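Long-range contacts in Glyoxalase/bleomycin resistance protein/dioxygenase (Vibrio splendidus, PDB 2RK9), which is of unproven function but belongs to the glyoxalase/bleomycin resistance protein/dioxygenase superfamily, whose members either bind drugs such as bleomycin or catalyse metal-dependent reactions: residues 76-82 with 128-134; 84-88 with 117-121. The protein carries 1 engineered substitution. All blocks are in the same frame, centred on the assembly; numbering follows the deposited sequence.

Interaction 1. Residues 76-82 with 128-134; sequences NFQWDVI and YLFRFCQ
Five backbone hydrogen bonds join two extended segments running in the same direction. F77 N donates to L129 O (3.1 Å), R131 N to F77 O (2.8 Å), W79 N to R131 O (2.9 Å), C133 N to W79 O (2.9 Å) and V81 N to C133 O (2.8 Å). This alternation is the signature of a parallel ladder. F77 stands beside F130, Q78 beside R131, W79 beside F132 and D80 beside C133, with paired CA atoms 4.7 to 4.9 Å apart; the strand axes cross at -28° and approach to 4.6 Å. Side chains alternate between two faces. Q78 and R131 share the polar one, where the long R131 side chain (chi1 t) reaches a salt bridge with E10. The other carries an aromatic cluster, flat rings filling a buried layer: F132 (m) turns its edge to the face of W79 (t), centroids 5.1 Å apart, and F77 CD2 lies 3.9 Å from F130 CE2. Beyond W79, V81 CG1 closes on F132 CD1 at 3.4 Å. The strands begin and end the second βαβββ module of the vicinal oxygen chelate fold; strand 7-12 of the first module flanks 76-80, strand 115-123 flanks 129-134, and helix 84-94 and the second subunit pack against the aromatic side.

Interaction 2. Residues 84-88 with 117-121; sequences IEPLY and QKQFM. Engineered in segment 117-121: M121 (natural residue Ile).
F120 is the apolar centre: its CA-to-CB bond points at the helix, and chi1 p with chi2 near 90° offers one ring face to Y88. The Y88 ring (chi1 t) meets that face edge-on, centroids 4.8 Å apart and planes at 62°, with Y88 CD1 3.4 Å from F120 CG. Aliphatic groups fit round the rim of F120, where branched side chains fill space without competing for its face: I84 CD1 (chi1 and chi2 both t) lies 3.8 Å from F120 CD2, and L87 CG 3.9 Å from F120 CZ. I84 CD1 also reaches K118 O at 3.5 Å. The first helical turn, closed by Y88 N to I84 O at 2.9 Å, thus covers an extended strand at 9.6 Å between axes, with N-to-C directions 19° apart. A helix laid nearly along a strand of its sheet in this way belongs to the βαβββ module of the vicinal oxygen chelate fold. L87 also touches F132 on the adjoining strand, while Y88 leans on A102 and L103 of strand 99-108. Toward solvent, K118 stretches its chain (t from chi2 to chi4) past the I84 CG2 methyl, I84 CG2 to K118 CB being 3.9 Å, and K118 NZ forms a salt bridge with E85 OE2 at 3.1 Å.

How the interactions relate
From the N terminus the chain builds one helix and four strands, from 7-12 to 48-53, before strand 75-80 supplies half of interaction 1; it then passes directly into helix 84-94, whose first turn is half of interaction 2. It next runs out along strand 99-108, outermost in this chain's sheet, and returns through 115-123, closing interaction 2 over a gap of 28 residues. Only after this does strand 129-135 complete interaction 1, so the smaller loop lies wholly within the larger. Strand 129-135 fills the slot between 75-80 and 115-123, making both contacts parts of one helix-covered sheet. Q134 joins them: its OE1 probably accepts a hydrogen bond from I84 N (2.8 Å), and Q134 N probably donates to K118 O (2.9 Å).

Interaction 1. Residues 76-82 with 128-134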
ATOM      1  N   ASN B  76       4.414   0.408   5.783  1.00  8.15           N
ATOM      2  CA  ASN B  76       4.856  -0.974   5.814  1.00 10.93           C
ATOM      3  C   ASN B  76       3.759  -1.732   5.072  1.00  9.28           C
ATOM      4  O   ASN B  76       2.595  -1.691   5.468  1.00 10.74           O
ATOM      5  CB  ASN B  76       4.990  -1.467   7.257  1.00 15.53           C
ATOM      6  CG  ASN B  76       5.222  -2.954   7.341  1.00 21.46           C
ATOM      7  OD1 ASN B  76       6.122  -3.490   6.697  1.00 25.74           O
ATOM      8  ND2 ASN B  76       4.406  -3.636   8.144  1.00 25.35           N
ATOM      9  N   PHE B  77       4.125  -2.382   3.970  1.00  8.25           N
ATOM     10  CA  PHE B  77       3.164  -3.133   3.166  1.00  7.16           C
ATOM     11  C   PHE B  77       3.053  -4.578   3.648  1.00  7.53           C
ATOM     12  O   PHE B  77       3.968  -5.364   3.436  1.00  7.39           O
ATOM     13  CB  PHE B  77       3.599  -3.132   1.695  1.00  6.56           C
ATOM     14  CG  PHE B  77       3.599  -1.766   1.056  1.00  8.35           C
ATOM     15  CD1 PHE B  77       2.404  -1.152   0.688  1.00  9.48           C
ATOM     16  CD2 PHE B  77       4.796  -1.089   0.830  1.00  9.68           C
ATOM     17  CE1 PHE B  77       2.397   0.116   0.104  1.00 10.26           C
ATOM     18  CE2 PHE B  77       4.802   0.183   0.248  1.00 11.86           C
ATOM     19  CZ  PHE B  77       3.593   0.785  -0.116  1.00 11.45           C
ATOM     20  N   GLN B  78       1.949  -4.917   4.310  1.00  6.92           N
ATOM     21  CA  GLN B  78       1.749  -6.290   4.773  1.00  9.17           C
ATOM     22  C   GLN B  78       1.237  -7.025   3.546  1.00  8.18           C
ATOM     23  O   GLN B  78       0.077  -6.887   3.160  1.00  9.18           O
ATOM     24  CB  GLN B  78       0.727  -6.357   5.901  1.00 10.44           C
ATOM     25  CG  GLN B  78       0.382  -7.785   6.304  1.00 15.96           C
ATOM     26  CD  GLN B  78      -0.561  -7.845   7.488  1.00 19.74           C
ATOM     27  OE1 GLN B  78      -0.157  -7.615   8.627  1.00 23.07           O
ATOM     28  NE2 GLN B  78      -1.833  -8.142   7.222  1.00 22.59           N
ATOM     29  N   TRP B  79       2.120  -7.826   2.962  1.00  6.87           N
ATOM     30  CA  TRP B  79       1.854  -8.533   1.720  1.00  5.90           C
ATOM     31  C   TRP B  79       1.715 -10.046   1.846  1.00  6.64           C
ATOM     32  O   TRP B  79       2.687 -10.735   2.161  1.00  5.91           O
ATOM     33  CB  TRP B  79       2.993  -8.188   0.763  1.00  6.10           C
ATOM     34  CG  TRP B  79       2.791  -8.603  -0.645  1.00  6.64           C
ATOM     35  CD1 TRP B  79       2.767  -9.873  -1.128  1.00  8.35           C
ATOM     36  CD2 TRP B  79       2.611  -7.736  -1.771  1.00  7.22           C
ATOM     37  NE1 TRP B  79       2.585  -9.858  -2.493  1.00  7.53           N
ATOM     38  CE2 TRP B  79       2.484  -8.558  -2.912  1.00  8.16           C
ATOM     39  CE3 TRP B  79       2.541  -6.344  -1.926  1.00  5.72           C
ATOM     40  CZ2 TRP B  79       2.294  -8.037  -4.193  1.00  7.70           C
ATOM     41  CZ3 TRP B  79       2.349  -5.827  -3.206  1.00  7.39           C
ATOM     42  CH2 TRP B  79       2.226  -6.675  -4.319  1.00  6.96           C
ATOM     43  N   ASP B  80       0.513 -10.559   1.580  1.00  6.74           N
ATOM     44  CA  ASP B  80       0.265 -11.998   1.672  1.00  7.37           C
ATOM     45  C   ASP B  80       0.910 -12.769   0.534  1.00  7.37           C
ATOM     46  O   ASP B  80       0.745 -12.420  -0.632  1.00  7.95           O
ATOM     47  CB  ASP B  80      -1.235 -12.310   1.658  1.00  8.81           C
ATOM     48  CG  ASP B  80      -1.984 -11.667   2.799  1.00 11.74           C
ATOM     49  OD1 ASP B  80      -1.394 -11.481   3.885  1.00 13.40           O
ATOM     50  OD2 ASP B  80      -3.179 -11.358   2.612  1.00 12.67           O
ATOM     51  N   VAL B  81       1.640 -13.824   0.884  1.00  8.25           N
ATOM     52  CA  VAL B  81       2.302 -14.676  -0.101  1.00  8.32           C
ATOM     53  C   VAL B  81       1.817 -16.117   0.067  1.00  9.17           C
ATOM     54  O   VAL B  81       1.344 -16.499   1.134  1.00  9.70           O
ATOM     55  CB  VAL B  81       3.830 -14.628   0.057  1.00  9.39           C
ATOM     56  CG1 VAL B  81       4.347 -13.230  -0.286  1.00  8.46           C
ATOM     57  CG2 VAL B  81       4.207 -14.986   1.478  1.00  8.37           C
ATOM     58  N   ILE B  82       1.923 -16.908  -0.996  1.00  9.74           N
ATOM     59  CA  ILE B  82       1.471 -18.300  -0.959  1.00  9.80           C
ATOM     60  C   ILE B  82       2.492 -19.238  -0.324  1.00  9.79           C
ATOM     61  O   ILE B  82       2.138 -20.105   0.484  1.00  9.95           O
ATOM     62  CB  ILE B  82       1.172 -18.820  -2.389  1.00 10.78           C
ATOM     63  CG1 ILE B  82       0.026 -18.022  -3.007  1.00 12.89           C
ATOM     64  CG2 ILE B  82       0.783 -20.286  -2.346  1.00 12.68           C
ATOM     65  CD1 ILE B  82      -0.333 -18.452  -4.422  1.00 17.33           C
ATOM     66  N   TYR B 128      11.290   1.371   0.094  1.00  6.23           N
ATOM     67  CA  TYR B 128       9.999   0.829   0.536  1.00  5.75           C
ATOM     68  C   TYR B 128      10.134  -0.448   1.361  1.00  6.97           C
ATOM     69  O   TYR B 128      10.928  -1.330   1.042  1.00  6.66           O
ATOM     70  CB  TYR B 128       9.100   0.549  -0.669  1.00  6.89           C
ATOM     71  CG  TYR B 128       8.824   1.769  -1.507  1.00  5.94           C
ATOM     72  CD1 TYR B 128       8.053   2.824  -1.009  1.00  5.94           C
ATOM     73  CD2 TYR B 128       9.333   1.878  -2.801  1.00  7.06           C
ATOM     74  CE1 TYR B 128       7.803   3.947  -1.776  1.00  6.18           C
ATOM     75  CE2 TYR B 128       9.081   3.003  -3.575  1.00  6.90           C
ATOM     76  CZ  TYR B 128       8.318   4.029  -3.055  1.00  6.41           C
ATOM     77  OH  TYR B 128       8.071   5.145  -3.810  1.00  8.45           O
ATOM     78  N   LEU B 129       9.346  -0.546   2.426  1.00  5.92           N
ATOM     79  CA  LEU B 129       9.394  -1.722   3.279  1.00  7.99           C
ATOM     80  C   LEU B 129       8.203  -2.636   3.043  1.00  7.50           C
ATOM     81  O   LEU B 129       7.054  -2.199   3.110  1.00  7.25           O
ATOM     82  CB  LEU B 129       9.430  -1.309   4.747  1.00  8.50           C
ATOM     83  CG  LEU B 129      10.713  -0.620   5.206  1.00 10.88           C
ATOM     84  CD1 LEU B 129      10.540  -0.177   6.650  1.00 11.87           C
ATOM     85  CD2 LEU B 129      11.892  -1.586   5.076  1.00 10.70           C
ATOM     86  N   PHE B 130       8.500  -3.903   2.756  1.00  7.43           N
ATOM     87  CA  PHE B 130       7.485  -4.922   2.519  1.00  7.61           C
ATOM     88  C   PHE B 130       7.587  -5.987   3.601  1.00  8.17           C
ATOM     89  O   PHE B 130       8.675  -6.493   3.886  1.00  8.74           O
ATOM     90  CB  PHE B 130       7.703  -5.596   1.158  1.00  8.64           C
ATOM     91  CG  PHE B 130       7.182  -4.808  -0.016  1.00  8.00           C
ATOM     92  CD1 PHE B 130       6.080  -5.262  -0.734  1.00  7.95           C
ATOM     93  CD2 PHE B 130       7.804  -3.634  -0.419  1.00  7.72           C
ATOM     94  CE1 PHE B 130       5.604  -4.554  -1.839  1.00  8.08           C
ATOM     95  CE2 PHE B 130       7.339  -2.922  -1.512  1.00  7.50           C
ATOM     96  CZ  PHE B 130       6.237  -3.381  -2.229  1.00  7.76           C
ATOM     97  N   ARG B 131       6.456  -6.321   4.208  1.00  6.33           N
ATOM     98  CA  ARG B 131       6.431  -7.367   5.219  1.00  6.54           C
ATOM     99  C   ARG B 131       5.646  -8.509   4.589  1.00  5.97           C
ATOM    100  O   ARG B 131       4.416  -8.483   4.560  1.00  5.94           O
ATOM    101  CB  ARG B 131       5.718  -6.897   6.488  1.00  8.55           C
ATOM    102  CG  ARG B 131       5.728  -7.929   7.605  1.00 12.86           C
ATOM    103  CD  ARG B 131       4.491  -7.810   8.475  1.00 17.93           C
ATOM    104  NE  ARG B 131       4.303  -6.476   9.051  1.00 22.84           N
ATOM    105  CZ  ARG B 131       4.836  -6.073  10.200  1.00 26.49           C
ATOM    106  NH1 ARG B 131       5.600  -6.898  10.904  1.00 28.39           N
ATOM    107  NH2 ARG B 131       4.584  -4.854  10.663  1.00 28.07           N
ATOM    108  N   PHE B 132       6.359  -9.493   4.054  1.00  5.48           N
ATOM    109  CA  PHE B 132       5.707 -10.635   3.423  1.00  5.97           C
ATOM    110  C   PHE B 132       5.211 -11.577   4.508  1.00  6.92           C
ATOM    111  O   PHE B 132       5.934 -11.867   5.462  1.00  7.11           O
ATOM    112  CB  PHE B 132       6.688 -11.332   2.477  1.00  6.25           C
ATOM    113  CG  PHE B 132       7.012 -10.520   1.255  1.00  6.75           C
ATOM    114  CD1 PHE B 132       6.041 -10.294   0.286  1.00  8.65           C
ATOM    115  CD2 PHE B 132       8.268  -9.937   1.097  1.00  9.27           C
ATOM    116  CE1 PHE B 132       6.312  -9.500  -0.822  1.00  9.61           C
ATOM    117  CE2 PHE B 132       8.546  -9.139  -0.011  1.00  9.43           C
ATOM    118  CZ  PHE B 132       7.565  -8.919  -0.969  1.00 10.63           C
ATOM    119  N   CYS B 133       3.973 -12.040   4.361  1.00  6.55           N
ATOM    120  CA  CYS B 133       3.362 -12.915   5.354  1.00  7.46           C
ATOM    121  C   CYS B 133       2.673 -14.119   4.742  1.00  8.66           C
ATOM    122  O   CYS B 133       2.068 -14.027   3.670  1.00  8.14           O
ATOM    123  CB  CYS B 133       2.299 -12.157   6.155  1.00 10.30           C
ATOM    124  SG  CYS B 133       2.789 -10.602   6.898  1.00 13.11           S
ATOM    125  N   GLN B 134       2.747 -15.243   5.445  1.00  6.73           N
ATOM    126  CA  GLN B 134       2.074 -16.458   5.011  1.00  8.15           C
ATOM    127  C   GLN B 134       1.382 -17.052   6.234  1.00 10.30           C
ATOM    128  O   GLN B 134       2.029 -17.323   7.241  1.00 10.38           O
ATOM    129  CB  GLN B 134       3.058 -17.492   4.472  1.00  7.09           C
ATOM    130  CG  GLN B 134       2.345 -18.679   3.834  1.00  7.88           C
ATOM    131  CD  GLN B 134       3.204 -19.921   3.786  1.00  9.22           C
ATOM    132  OE1 GLN B 134       4.354 -19.879   3.357  1.00  8.94           O
ATOM    133  NE2 GLN B 134       2.643 -21.044   4.225  1.00  9.14           N
TER

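Interaction 2. Residues 84-88 with 117-121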
ATOM      1  N   ILE B  84       6.050 -18.606   1.452  1.00  8.53           N
ATOM      2  CA  ILE B  84       7.101 -17.717   1.933  1.00  7.84           C
ATOM      3  C   ILE B  84       8.512 -18.307   2.019  1.00  8.65           C
ATOM      4  O   ILE B  84       9.494 -17.590   1.840  1.00  9.29           O
ATOM      5  CB  ILE B  84       6.695 -17.109   3.297  1.00  8.41           C
ATOM      6  CG1 ILE B  84       7.470 -15.814   3.545  1.00  8.71           C
ATOM      7  CG2 ILE B  84       6.955 -18.097   4.414  1.00  8.15           C
ATOM      8  CD1 ILE B  84       6.957 -15.024   4.748  1.00  9.76           C
ATOM      9  N   GLU B  85       8.622 -19.607   2.272  1.00  9.16           N
ATOM     10  CA  GLU B  85       9.931 -20.243   2.372  1.00  9.20           C
ATOM     11  C   GLU B  85      10.801 -20.072   1.123  1.00  8.91           C
ATOM     12  O   GLU B  85      11.933 -19.592   1.216  1.00 10.61           O
ATOM     13  CB  GLU B  85       9.775 -21.732   2.696  1.00 11.71           C
ATOM     14  CG  GLU B  85       9.404 -22.011   4.143  1.00 14.19           C
ATOM     15  CD  GLU B  85      10.427 -21.459   5.107  1.00 17.80           C
ATOM     16  OE1 GLU B  85      11.627 -21.441   4.749  1.00 19.32           O
ATOM     17  OE2 GLU B  85      10.046 -21.054   6.230  1.00 20.24           O
ATOM     18  N   PRO B  86      10.295 -20.467  -0.060  1.00 10.12           N
ATOM     19  CA  PRO B  86      11.147 -20.291  -1.242  1.00 10.13           C
ATOM     20  C   PRO B  86      11.435 -18.821  -1.554  1.00  9.32           C
ATOM     21  O   PRO B  86      12.496 -18.483  -2.068  1.00 11.56           O
ATOM     22  CB  PRO B  86      10.364 -20.999  -2.351  1.00 10.16           C
ATOM     23  CG  PRO B  86       8.938 -20.950  -1.882  1.00  9.53           C
ATOM     24  CD  PRO B  86       9.059 -21.193  -0.400  1.00  8.49           C
ATOM     25  N   LEU B  87      10.486 -17.951  -1.244  1.00 10.05           N
ATOM     26  CA  LEU B  87      10.690 -16.526  -1.476  1.00  9.73           C
ATOM     27  C   LEU B  87      11.851 -16.035  -0.609  1.00 10.04           C
ATOM     28  O   LEU B  87      12.789 -15.415  -1.107  1.00 10.09           O
ATOM     29  CB  LEU B  87       9.423 -15.742  -1.127  1.00  9.83           C
ATOM     30  CG  LEU B  87       9.512 -14.211  -1.101  1.00  9.80           C
ATOM     31  CD1 LEU B  87      10.023 -13.676  -2.427  1.00 11.97           C
ATOM     32  CD2 LEU B  87       8.122 -13.649  -0.799  1.00 10.28           C
ATOM     33  N   TYR B  88      11.792 -16.330   0.686  1.00  9.64           N
ATOM     34  CA  TYR B  88      12.833 -15.894   1.601  1.00 10.19           C
ATOM     35  C   TYR B  88      14.210 -16.432   1.241  1.00 12.00           C
ATOM     36  O   TYR B  88      15.197 -15.711   1.338  1.00 11.48           O
ATOM     37  CB  TYR B  88      12.507 -16.305   3.040  1.00 10.71           C
ATOM     38  CG  TYR B  88      13.493 -15.775   4.056  1.00 11.72           C
ATOM     39  CD1 TYR B  88      13.585 -14.410   4.316  1.00 13.35           C
ATOM     40  CD2 TYR B  88      14.332 -16.639   4.767  1.00 13.19           C
ATOM     41  CE1 TYR B  88      14.486 -13.912   5.259  1.00 14.24           C
ATOM     42  CE2 TYR B  88      15.238 -16.147   5.715  1.00 14.11           C
ATOM     43  CZ  TYR B  88      15.306 -14.780   5.954  1.00 14.77           C
ATOM     44  OH  TYR B  88      16.186 -14.267   6.885  1.00 16.84           O
ATOM     45  N   GLN B 117       1.760 -17.223  11.796  1.00 13.31           N
ATOM     46  CA  GLN B 117       1.986 -16.539  10.534  1.00 14.33           C
ATOM     47  C   GLN B 117       3.482 -16.298  10.368  1.00 13.70           C
ATOM     48  O   GLN B 117       4.123 -15.685  11.225  1.00 14.06           O
ATOM     49  CB  GLN B 117       1.234 -15.207  10.509  1.00 16.42           C
ATOM     50  CG  GLN B 117       1.469 -14.399   9.246  1.00 21.18           C
ATOM     51  CD  GLN B 117       0.707 -13.092   9.242  1.00 22.81           C
ATOM     52  OE1 GLN B 117      -0.483 -13.053   8.930  1.00 25.70           O
ATOM     53  NE2 GLN B 117       1.391 -12.009   9.595  1.00 25.42           N
ATOM     54  N   LYS B 118       4.045 -16.812   9.282  1.00 11.41           N
ATOM     55  CA  LYS B 118       5.461 -16.616   9.021  1.00 10.67           C
ATOM     56  C   LYS B 118       5.598 -15.294   8.283  1.00  9.91           C
ATOM     57  O   LYS B 118       4.747 -14.953   7.465  1.00 10.19           O
ATOM     58  CB  LYS B 118       6.016 -17.739   8.149  1.00 11.51           C
ATOM     59  CG  LYS B 118       6.140 -19.083   8.841  1.00 14.01           C
ATOM     60  CD  LYS B 118       6.741 -20.109   7.893  1.00 15.04           C
ATOM     61  CE  LYS B 118       6.942 -21.434   8.583  1.00 16.79           C
ATOM     62  NZ  LYS B 118       7.614 -22.414   7.689  1.00 15.31           N
ATOM     63  N   GLN B 119       6.655 -14.545   8.582  1.00  9.56           N
ATOM     64  CA  GLN B 119       6.887 -13.272   7.913  1.00 10.27           C
ATOM     65  C   GLN B 119       8.331 -12.841   7.979  1.00  9.22           C
ATOM     66  O   GLN B 119       9.088 -13.267   8.851  1.00  8.88           O
ATOM     67  CB  GLN B 119       6.045 -12.149   8.532  1.00 13.40           C
ATOM     68  CG  GLN B 119       6.430 -11.777   9.967  1.00 16.43           C
ATOM     69  CD  GLN B 119       5.490 -10.733  10.588  1.00 18.60           C
ATOM     70  OE1 GLN B 119       4.290 -10.970  10.749  1.00 22.26           O
ATOM     71  NE2 GLN B 119       6.038  -9.575  10.930  1.00 22.77           N
ATOM     72  N   PHE B 120       8.695 -11.985   7.035  1.00  8.34           N
ATOM     73  CA  PHE B 120      10.015 -11.390   6.994  1.00  8.01           C
ATOM     74  C   PHE B 120       9.825 -10.050   6.303  1.00  8.36           C
ATOM     75  O   PHE B 120       8.824  -9.836   5.625  1.00  7.50           O
ATOM     76  CB  PHE B 120      11.037 -12.286   6.270  1.00  8.24           C
ATOM     77  CG  PHE B 120      10.963 -12.260   4.771  1.00  8.79           C
ATOM     78  CD1 PHE B 120      11.715 -11.344   4.041  1.00 10.85           C
ATOM     79  CD2 PHE B 120      10.208 -13.204   4.084  1.00  8.40           C
ATOM     80  CE1 PHE B 120      11.720 -11.371   2.644  1.00 11.56           C
ATOM     81  CE2 PHE B 120      10.204 -13.241   2.692  1.00 10.28           C
ATOM     82  CZ  PHE B 120      10.963 -12.323   1.971  1.00 10.49           C
HETATM   83  N   MSE B 121      10.752  -9.130   6.520  1.00  7.82           N
HETATM   84  CA  MSE B 121      10.634  -7.826   5.892  1.00  9.71           C
HETATM   85  C   MSE B 121      11.822  -7.530   5.012  1.00 10.51           C
HETATM   86  O   MSE B 121      12.949  -7.908   5.322  1.00  9.54           O
HETATM   87  CB  MSE B 121      10.511  -6.723   6.942  1.00 12.67           C
HETATM   88  CG  MSE B 121       9.182  -6.703   7.676  1.00 15.31           C
HETATM   89 SE   MSE B 121       9.133  -5.337   9.021  1.00 23.41          SE
HETATM   90  CE  MSE B 121       9.032  -3.800   7.859  1.00 17.58           C
TER